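Local coordinates for Oxidored_FMN domain-containing protein ([Pseudomonas] geniculata N1, PDB 6L6J) that probably oxidises the amine 6-hydroxypseudooxynicotine, carrying flavin mononucleotide and a [4Fe-4S] cluster as cofactors, at residues M41-R45 against V56-E60; V90-K94 against A162-I166; G491-D495 against Y526-Y530. One frame throughout, in Å; residues are numbered along the deposited sequence.

In the fold
Contacts 1 and 2 are neighbours in the closed eight-stranded barrel, their centres about 10 Å apart. Strand 55-62 of contact 1 leads into helix 83-94 of contact 2, and the two contacts touch where Leu58 CD2 packs on Phe164 CZ at 3.8 Å. Contact 1 runs through to the flavin, whereas contact 2 lies farther out, with the side chain of Phe164 about 13 Å from the bound FMN. Contact 3 lies across the chain's centre, about 38 Å from contact 1 and about 48 Å from contact 2, centre to centre. There the side chain of Asp529 is about 13 Å from the bound ADP.

Contact 1 (M41-R45 against V56-E60); sequences MIAFR and VCLEE. With FMN (flavin mononucleotide), chain B.
Arg45 and Glu59 join helix 38-51 to strand 55-62 in the first beta-alpha-beta unit of the TIM barrel, beside the FMN pocket. Arg45 NH2 donates to Glu59 OE1 over 2.7 Å in a salt bridge. The bond is bent, 135° at the hydrogen, and reaches the oxygen from above the carboxylate plane, the two flat groups being 60° apart. Arg45 CG lies anti to the carbonyl carbon and the chain bends at chi2 (-60°), then runs out straight toward the strand. On the way Arg45 CD touches Val56 CG1 at 3.9 Å and Arg45 NE passes Leu58 CD1 at 3.7 Å. One guanidinium face carries the Cys57 carbonyl oxygen, the other is met by Phe44 CD2. Arg45 NH2 also bonds His29 O, and Glu59 OE2, near Met41 CE, has a weak bond to Thr31 OG1. A leucine in place of Arg45 would probably leave the buried Glu59 carboxylate without its charged mate and the His29 carbonyl without this donor. One residue on, Glu60 N makes a weak but nearly straight bond to FMN O4 (3.4 Å), and Glu59 CB lies 3.5 Å from FMN O4. Val56 packs on Val26 of strand 24-26, the backbone of Val56 and Leu58 pairs with strand 99-105, and the Leu58 side chain leans on Leu86 and Val89 of helix 83-94.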
loop_
_atom_site.group_PDB
_atom_site.type_symbol
_atom_site.label_atom_id
_atom_site.label_comp_id
_atom_site.label_asym_id
_atom_site.label_seq_id
_atom_site.Cartn_x
_atom_site.Cartn_y
_atom_site.Cartn_z
ATOM N N MET A 41 10.047 -13.481 -4.032
ATOM C CA MET A 41 8.860 -13.645 -4.903
ATOM C C MET A 41 8.170 -14.993 -4.629
ATOM O O MET A 41 6.971 -14.994 -4.331
ATOM C CB MET A 41 9.335 -13.565 -6.349
ATOM C CG MET A 41 8.256 -13.743 -7.364
ATOM S SD MET A 41 8.976 -13.287 -8.955
ATOM C CE MET A 41 8.820 -11.508 -8.840
ATOM N N ILE A 42 8.920 -16.097 -4.696
ATOM C CA ILE A 42 8.430 -17.480 -4.432
ATOM C C ILE A 42 7.736 -17.507 -3.063
ATOM O O ILE A 42 6.543 -17.785 -3.039
ATOM C CB ILE A 42 9.574 -18.509 -4.576
ATOM C CG1 ILE A 42 9.850 -18.831 -6.046
ATOM C CG2 ILE A 42 9.312 -19.780 -3.794
ATOM C CD1 ILE A 42 11.222 -19.459 -6.302
ATOM N N ALA A 43 8.446 -17.218 -1.979
ATOM C CA ALA A 43 7.934 -17.253 -0.581
ATOM C C ALA A 43 6.727 -16.301 -0.440
ATOM O O ALA A 43 5.742 -16.641 0.248
ATOM C CB ALA A 43 9.052 -16.884 0.382
ATOM N N PHE A 44 6.793 -15.128 -1.067
ATOM C CA PHE A 44 5.689 -14.142 -1.038
ATOM C C PHE A 44 4.450 -14.807 -1.620
ATOM O O PHE A 44 3.474 -14.902 -0.905
ATOM C CB PHE A 44 6.030 -12.844 -1.780
ATOM C CG PHE A 44 4.960 -11.797 -1.607
ATOM C CD1 PHE A 44 4.963 -10.952 -0.500
ATOM C CD2 PHE A 44 3.912 -11.690 -2.521
ATOM C CE1 PHE A 44 3.952 -10.017 -0.314
ATOM C CE2 PHE A 44 2.897 -10.760 -2.331
ATOM C CZ PHE A 44 2.920 -9.927 -1.227
ATOM N N ARG A 45 4.502 -15.239 -2.875
ATOM C CA ARG A 45 3.329 -15.773 -3.619
ATOM C C ARG A 45 2.850 -17.076 -2.960
ATOM O O ARG A 45 1.649 -17.212 -2.730
ATOM C CB ARG A 45 3.702 -15.976 -5.089
ATOM C CG ARG A 45 4.177 -14.725 -5.814
ATOM C CD ARG A 45 3.127 -13.651 -5.811
ATOM N NE ARG A 45 3.617 -12.419 -6.395
ATOM C CZ ARG A 45 2.978 -11.261 -6.399
ATOM N NH1 ARG A 45 1.783 -11.164 -5.848
ATOM N NH2 ARG A 45 3.530 -10.207 -6.978
ATOM N N VAL A 56 -3.444 -16.692 -7.967
ATOM C CA VAL A 56 -2.376 -15.762 -7.524
ATOM C C VAL A 56 -1.605 -15.307 -8.749
ATOM O O VAL A 56 -1.178 -16.160 -9.530
ATOM C CB VAL A 56 -1.517 -16.384 -6.424
ATOM C CG1 VAL A 56 -0.319 -15.521 -6.093
ATOM C CG2 VAL A 56 -2.381 -16.620 -5.192
ATOM N N CYS A 57 -1.540 -13.985 -8.933
ATOM C CA CYS A 57 -1.057 -13.337 -10.177
ATOM C C CYS A 57 0.309 -12.704 -9.926
ATOM O O CYS A 57 0.543 -12.103 -8.841
ATOM C CB CYS A 57 -2.022 -12.271 -10.678
ATOM S SG CYS A 57 -3.427 -12.892 -11.640
ATOM N N LEU A 58 1.188 -12.813 -10.917
ATOM C CA LEU A 58 2.474 -12.069 -10.933
ATOM C C LEU A 58 2.198 -10.702 -11.529
ATOM O O LEU A 58 1.267 -10.602 -12.365
ATOM C CB LEU A 58 3.546 -12.851 -11.691
ATOM C CG LEU A 58 4.588 -13.488 -10.781
ATOM C CD1 LEU A 58 3.930 -14.253 -9.644
ATOM C CD2 LEU A 58 5.532 -14.389 -11.575
ATOM N N GLU A 59 2.960 -9.718 -11.043
ATOM C CA GLU A 59 2.855 -8.270 -11.358
ATOM C C GLU A 59 3.304 -8.034 -12.809
ATOM O O GLU A 59 3.551 -9.035 -13.542
ATOM C CB GLU A 59 3.713 -7.470 -10.373
ATOM C CG GLU A 59 5.216 -7.733 -10.477
ATOM C CD GLU A 59 5.827 -8.588 -9.364
ATOM O OE1 GLU A 59 5.232 -9.648 -9.048
ATOM O OE2 GLU A 59 6.924 -8.212 -8.822
ATOM N N GLU A 60 3.417 -6.761 -13.208
ATOM C CA GLU A 60 3.813 -6.355 -14.585
ATOM C C GLU A 60 5.058 -7.149 -14.992
ATOM O O GLU A 60 6.089 -6.980 -14.375
ATOM C CB GLU A 60 3.987 -4.841 -14.711
ATOM C CG GLU A 60 4.904 -4.194 -13.684
ATOM C CD GLU A 60 5.171 -2.728 -13.996
ATOM O OE1 GLU A 60 4.345 -2.102 -14.748
ATOM O OE2 GLU A 60 6.203 -2.210 -13.508
HETATM N N1 FMN B . -1.670 -3.285 -10.632
HETATM C C2 FMN B . -1.132 -3.742 -11.808
HETATM O O2 FMN B . -1.891 -3.861 -12.775
HETATM N N3 FMN B . 0.147 -4.101 -11.977
HETATM C C4 FMN B . 1.021 -4.028 -10.959
HETATM O O4 FMN B . 2.196 -4.354 -11.116
HETATM C C4A FMN B . 0.542 -3.516 -9.645
HETATM N N5 FMN B . 1.373 -3.412 -8.580
HETATM C C5A FMN B . 0.870 -3.015 -7.388
HETATM C C6 FMN B . 1.702 -2.978 -6.272
HETATM C C7 FMN B . 1.176 -2.592 -5.055
HETATM C C7M FMN B . 2.088 -2.496 -3.894
HETATM C C8 FMN B . -0.246 -2.255 -4.918
HETATM C C8M FMN B . -0.829 -1.797 -3.613
HETATM C C9 FMN B . -1.080 -2.289 -6.004
HETATM C C9A FMN B . -0.589 -2.669 -7.245
HETATM N N10 FMN B . -1.436 -2.757 -8.359
HETATM C C10 FMN B . -0.892 -3.173 -9.549
HETATM C "C1'" FMN B . -2.896 -2.431 -8.292
HETATM C "C2'" FMN B . -3.680 -3.602 -7.727
HETATM O "O2'" FMN B . -3.599 -4.649 -8.678
HETATM C "C3'" FMN B . -5.123 -3.277 -7.487
HETATM O "O3'" FMN B . -5.749 -3.007 -8.741
HETATM C "C4'" FMN B . -5.354 -2.098 -6.543
HETATM O "O4'" FMN B . -4.465 -2.188 -5.404
HETATM C "C5'" FMN B . -6.809 -2.018 -6.103
HETATM O "O5'" FMN B . -7.124 -3.206 -5.396
HETATM P P FMN B . -7.024 -3.253 -3.781
HETATM O O1P FMN B . -8.045 -2.261 -3.273
HETATM O O2P FMN B . -7.345 -4.685 -3.488
HETATM O O3P FMN B . -5.592 -2.871 -3.456
#

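Contact 2 (V90-K94 against A162-I166); sequences VAAVK and AGFDI
Lys94 and Asp165 form a salt bridge between the last turn of helix 83-94 and the loop that leads into strand 166-171 of the TIM barrel. The ammonium NZ of Lys94 donates to Asp165 OD1 at 2.9 Å, on the syn side and 22° out of the carboxylate plane, and more weakly to Asp165 OD2 at 3.0 Å. Bends at chi3 (72°) and chi4 (55°) fold the end of the lysine round onto the carboxylate. Asp165 OD2 has a second donor, the backbone N of Ala100, while the main chain of Asp165 is bonded to Ala100 and Ala220 in the neighbouring strands. Within the helix, Lys94 N is satisfied by Val90 O at 2.7 Å. Before the aspartate, Gly163 ends helix 142-162 in a Schellman motif with positive phi, and its carbonyl oxygen lies 3.4 Å from Val90 CG1 and 3.7 Å from Lys94 CD. Val90 CG2 sits over the centre of the Phe164 ring, 3.6 Å from its centroid, a CH-pi contact. The contact therefore divides into an apolar part and an ionic one: the buried carboxylate is held by a backbone amide and by a lysine from the exposed side, which would probably offset its charge and favour the ionised form.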
loop_
_atom_site.group_PDB
_atom_site.type_symbol
_atom_site.label_atom_id
_atom_site.label_comp_id
_atom_site.label_asym_id
_atom_site.label_seq_id
_atom_site.Cartn_x
_atom_site.Cartn_y
_atom_site.Cartn_z
ATOM N N VAL A 90 5.257 -20.504 -10.336
ATOM C CA VAL A 90 4.077 -21.324 -10.739
ATOM C C VAL A 90 3.940 -22.531 -9.803
ATOM O O VAL A 90 2.825 -22.767 -9.306
ATOM C CB VAL A 90 4.184 -21.756 -12.215
ATOM C CG1 VAL A 90 3.064 -22.700 -12.642
ATOM C CG2 VAL A 90 4.219 -20.528 -13.125
ATOM N N ALA A 91 5.024 -23.257 -9.563
ATOM C CA ALA A 91 5.046 -24.511 -8.769
ATOM C C ALA A 91 4.603 -24.227 -7.332
ATOM O O ALA A 91 3.749 -24.992 -6.821
ATOM C CB ALA A 91 6.405 -25.149 -8.806
ATOM N N ALA A 92 5.108 -23.152 -6.727
ATOM C CA ALA A 92 4.794 -22.735 -5.338
ATOM C C ALA A 92 3.338 -22.267 -5.236
ATOM O O ALA A 92 2.764 -22.308 -4.115
ATOM C CB ALA A 92 5.746 -21.653 -4.889
ATOM N N VAL A 93 2.751 -21.844 -6.357
ATOM C CA VAL A 93 1.329 -21.380 -6.432
ATOM C C VAL A 93 0.433 -22.598 -6.719
ATOM O O VAL A 93 -0.456 -22.889 -5.869
ATOM C CB VAL A 93 1.163 -20.228 -7.449
ATOM C CG1 VAL A 93 -0.270 -19.996 -7.903
ATOM C CG2 VAL A 93 1.729 -18.935 -6.894
ATOM N N LYS A 94 0.684 -23.330 -7.818
ATOM C CA LYS A 94 -0.167 -24.476 -8.259
ATOM C C LYS A 94 -0.168 -25.592 -7.202
ATOM O O LYS A 94 -1.103 -26.388 -7.219
ATOM C CB LYS A 94 0.276 -24.987 -9.633
ATOM C CG LYS A 94 -0.017 -24.046 -10.791
ATOM C CD LYS A 94 0.105 -24.655 -12.175
ATOM C CE LYS A 94 -1.010 -25.620 -12.540
ATOM N NZ LYS A 94 -2.378 -25.034 -12.415
ATOM N N ALA A 162 6.225 -22.051 -18.938
ATOM C CA ALA A 162 6.478 -21.849 -17.496
ATOM C C ALA A 162 5.372 -22.526 -16.657
ATOM O O ALA A 162 5.621 -22.903 -15.484
ATOM C CB ALA A 162 6.575 -20.357 -17.247
ATOM N N GLY A 163 4.172 -22.640 -17.227
ATOM C CA GLY A 163 3.019 -23.350 -16.637
ATOM C C GLY A 163 1.938 -22.439 -16.077
ATOM O O GLY A 163 1.076 -22.959 -15.332
ATOM N N PHE A 164 1.993 -21.142 -16.396
ATOM C CA PHE A 164 0.955 -20.145 -16.044
ATOM C C PHE A 164 -0.381 -20.607 -16.655
ATOM O O PHE A 164 -0.441 -21.086 -17.816
ATOM C CB PHE A 164 1.377 -18.733 -16.498
ATOM C CG PHE A 164 2.516 -18.101 -15.723
ATOM C CD1 PHE A 164 2.323 -17.607 -14.438
ATOM C CD2 PHE A 164 3.791 -18.008 -16.269
ATOM C CE1 PHE A 164 3.370 -17.041 -13.726
ATOM C CE2 PHE A 164 4.836 -17.438 -15.551
ATOM C CZ PHE A 164 4.622 -16.947 -14.288
ATOM N N ASP A 165 -1.450 -20.458 -15.881
ATOM C CA ASP A 165 -2.832 -20.860 -16.257
ATOM C C ASP A 165 -3.542 -19.705 -16.956
ATOM O O ASP A 165 -4.449 -19.983 -17.791
ATOM C CB ASP A 165 -3.619 -21.295 -15.017
ATOM C CG ASP A 165 -2.934 -22.429 -14.281
ATOM O OD1 ASP A 165 -2.865 -23.556 -14.846
ATOM O OD2 ASP A 165 -2.439 -22.168 -13.168
ATOM N N ILE A 166 -3.184 -18.471 -16.568
ATOM C CA ILE A 166 -3.848 -17.202 -16.995
ATOM C C ILE A 166 -2.754 -16.254 -17.480
ATOM O O ILE A 166 -1.871 -15.890 -16.664
ATOM C CB ILE A 166 -4.663 -16.577 -15.844
ATOM C CG1 ILE A 166 -5.616 -17.586 -15.189
ATOM C CG2 ILE A 166 -5.410 -15.344 -16.332
ATOM C CD1 ILE A 166 -6.155 -17.152 -13.836
#

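Contact 3 (G491-D495 against Y526-Y530); sequences GRNHD and YDEDY
Arg492, Asn493 and His494 make a polar, partly buried contact between an irregular loop and the C-terminal end of strand 522-527. Glu528 is gripped through both carboxylate oxygens. Asn493 N donates to Glu528 OE1 at 2.7 Å, nearly along the C-O axis, and Asn493 ND2 to Glu528 OE2 at 2.7 Å on the syn side. Thr553 OG1 bonds Glu528 OE2 and Tyr530 OH, and a water links Glu528 OE1 to the backbone N of Arg492 and of His494. In this OYE-like second alpha/beta domain the strand runs between strands 547-552 and 612-621, and the chain turns on leaving the sheet: Asp527 OD1 accepts from Asp529 N, an Asx turn, and at 2.8 Å from Tyr530 N, completing an Asx motif. The turn presents the Tyr530 ring to Arg492, whose guanidinium lies flat on it with planes 10° and centres 4.1 Å apart, an off-centre cation-pi stack. A bend at chi3 (-72°) brings Arg492 NE to Glu528 O at 3.0 Å, in the guanidinium plane but above that of the carbonyl. His494 and Tyr526 meet rim to rim, His494 NE2 and Tyr526 OH sharing an almost straight hydrogen bond of 3.1 Å.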
loop_
_atom_site.group_PDB
_atom_site.type_symbol
_atom_site.label_atom_id
_atom_site.label_comp_id
_atom_site.label_asym_id
_atom_site.label_seq_id
_atom_site.Cartn_x
_atom_site.Cartn_y
_atom_site.Cartn_z
ATOM N N GLY A 491 14.270 19.229 13.944
ATOM C CA GLY A 491 14.070 17.802 13.643
ATOM C C GLY A 491 14.489 17.415 12.245
ATOM O O GLY A 491 14.757 16.200 12.054
ATOM N N ARG A 492 14.480 18.353 11.292
ATOM C CA ARG A 492 14.967 18.114 9.903
ATOM C C ARG A 492 15.969 19.196 9.519
ATOM O O ARG A 492 17.149 18.900 9.612
ATOM C CB ARG A 492 13.821 18.026 8.894
ATOM C CG ARG A 492 14.268 17.549 7.519
ATOM C CD ARG A 492 13.112 17.387 6.549
ATOM N NE ARG A 492 12.285 16.242 6.878
ATOM C CZ ARG A 492 12.542 14.983 6.528
ATOM N NH1 ARG A 492 13.628 14.686 5.826
ATOM N NH2 ARG A 492 11.717 14.020 6.895
ATOM N N ASN A 493 15.509 20.382 9.110
ATOM C CA ASN A 493 16.357 21.449 8.508
ATOM C C ASN A 493 16.740 22.511 9.541
ATOM O O ASN A 493 17.543 23.375 9.205
ATOM C CB ASN A 493 15.670 22.074 7.297
ATOM C CG ASN A 493 15.463 21.032 6.221
ATOM O OD1 ASN A 493 16.391 20.287 5.916
ATOM N ND2 ASN A 493 14.253 20.952 5.678
ATOM N N HIS A 494 16.152 22.455 10.737
ATOM C CA HIS A 494 16.548 23.278 11.908
ATOM C C HIS A 494 17.209 22.355 12.932
ATOM O O HIS A 494 16.513 21.391 13.404
ATOM C CB HIS A 494 15.347 23.997 12.539
ATOM C CG HIS A 494 14.534 24.826 11.599
ATOM N ND1 HIS A 494 14.651 26.194 11.524
ATOM C CD2 HIS A 494 13.547 24.493 10.749
ATOM C CE1 HIS A 494 13.795 26.653 10.640
ATOM N NE2 HIS A 494 13.103 25.637 10.160
ATOM N N ASP A 495 18.479 22.641 13.243
ATOM C CA ASP A 495 19.235 22.049 14.378
ATOM C C ASP A 495 18.981 22.913 15.619
ATOM O O ASP A 495 19.149 22.408 16.735
ATOM C CB ASP A 495 20.724 21.916 14.018
ATOM C CG ASP A 495 21.447 23.230 13.731
ATOM O OD1 ASP A 495 20.807 24.182 13.265
ATOM O OD2 ASP A 495 22.643 23.294 13.982
ATOM N N TYR A 526 3.343 24.250 9.838
ATOM C CA TYR A 526 4.709 24.141 9.265
ATOM C C TYR A 526 5.081 22.663 9.254
ATOM O O TYR A 526 5.089 22.035 10.341
ATOM C CB TYR A 526 5.679 25.006 10.063
ATOM C CG TYR A 526 7.065 25.142 9.482
ATOM C CD1 TYR A 526 7.270 25.482 8.153
ATOM C CD2 TYR A 526 8.180 24.998 10.293
ATOM C CE1 TYR A 526 8.550 25.640 7.649
ATOM C CE2 TYR A 526 9.463 25.164 9.806
ATOM C CZ TYR A 526 9.648 25.476 8.477
ATOM O OH TYR A 526 10.920 25.617 8.006
ATOM N N ASP A 527 5.283 22.128 8.048
ATOM C CA ASP A 527 5.557 20.694 7.794
ATOM C C ASP A 527 7.044 20.518 7.475
ATOM O O ASP A 527 7.453 20.892 6.365
ATOM C CB ASP A 527 4.661 20.161 6.678
ATOM C CG ASP A 527 4.829 18.678 6.457
ATOM O OD1 ASP A 527 5.397 18.022 7.372
ATOM O OD2 ASP A 527 4.389 18.197 5.379
ATOM N N GLU A 528 7.796 19.992 8.446
ATOM C CA GLU A 528 9.179 19.466 8.300
ATOM C C GLU A 528 9.186 17.943 8.559
ATOM O O GLU A 528 10.285 17.388 8.779
ATOM C CB GLU A 528 10.100 20.165 9.304
ATOM C CG GLU A 528 10.573 21.524 8.840
ATOM C CD GLU A 528 11.920 21.502 8.150
ATOM O OE1 GLU A 528 12.911 21.166 8.821
ATOM O OE2 GLU A 528 11.969 21.801 6.944
ATOM N N ASP A 529 8.010 17.305 8.596
ATOM C CA ASP A 529 7.855 15.842 8.782
ATOM C C ASP A 529 7.686 15.190 7.412
ATOM O O ASP A 529 8.261 14.118 7.227
ATOM C CB ASP A 529 6.659 15.511 9.668
ATOM C CG ASP A 529 6.275 14.049 9.626
ATOM O OD1 ASP A 529 6.898 13.264 10.347
ATOM O OD2 ASP A 529 5.381 13.720 8.838
ATOM N N TYR A 530 6.897 15.803 6.521
ATOM C CA TYR A 530 6.792 15.466 5.070
ATOM C C TYR A 530 5.817 14.298 4.833
ATOM O O TYR A 530 5.737 13.786 3.674
ATOM C CB TYR A 530 8.175 15.127 4.475
ATOM C CG TYR A 530 9.146 16.276 4.326
ATOM C CD1 TYR A 530 8.859 17.551 4.792
ATOM C CD2 TYR A 530 10.385 16.079 3.738
ATOM C CE1 TYR A 530 9.749 18.604 4.644
ATOM C CE2 TYR A 530 11.307 17.106 3.613
ATOM C CZ TYR A 530 10.987 18.375 4.060
ATOM O OH TYR A 530 11.888 19.369 3.859
HETATM O O HOH W 1 13.425 21.253 11.428
HETATM O O HOH W 2 14.830 19.085 3.320
#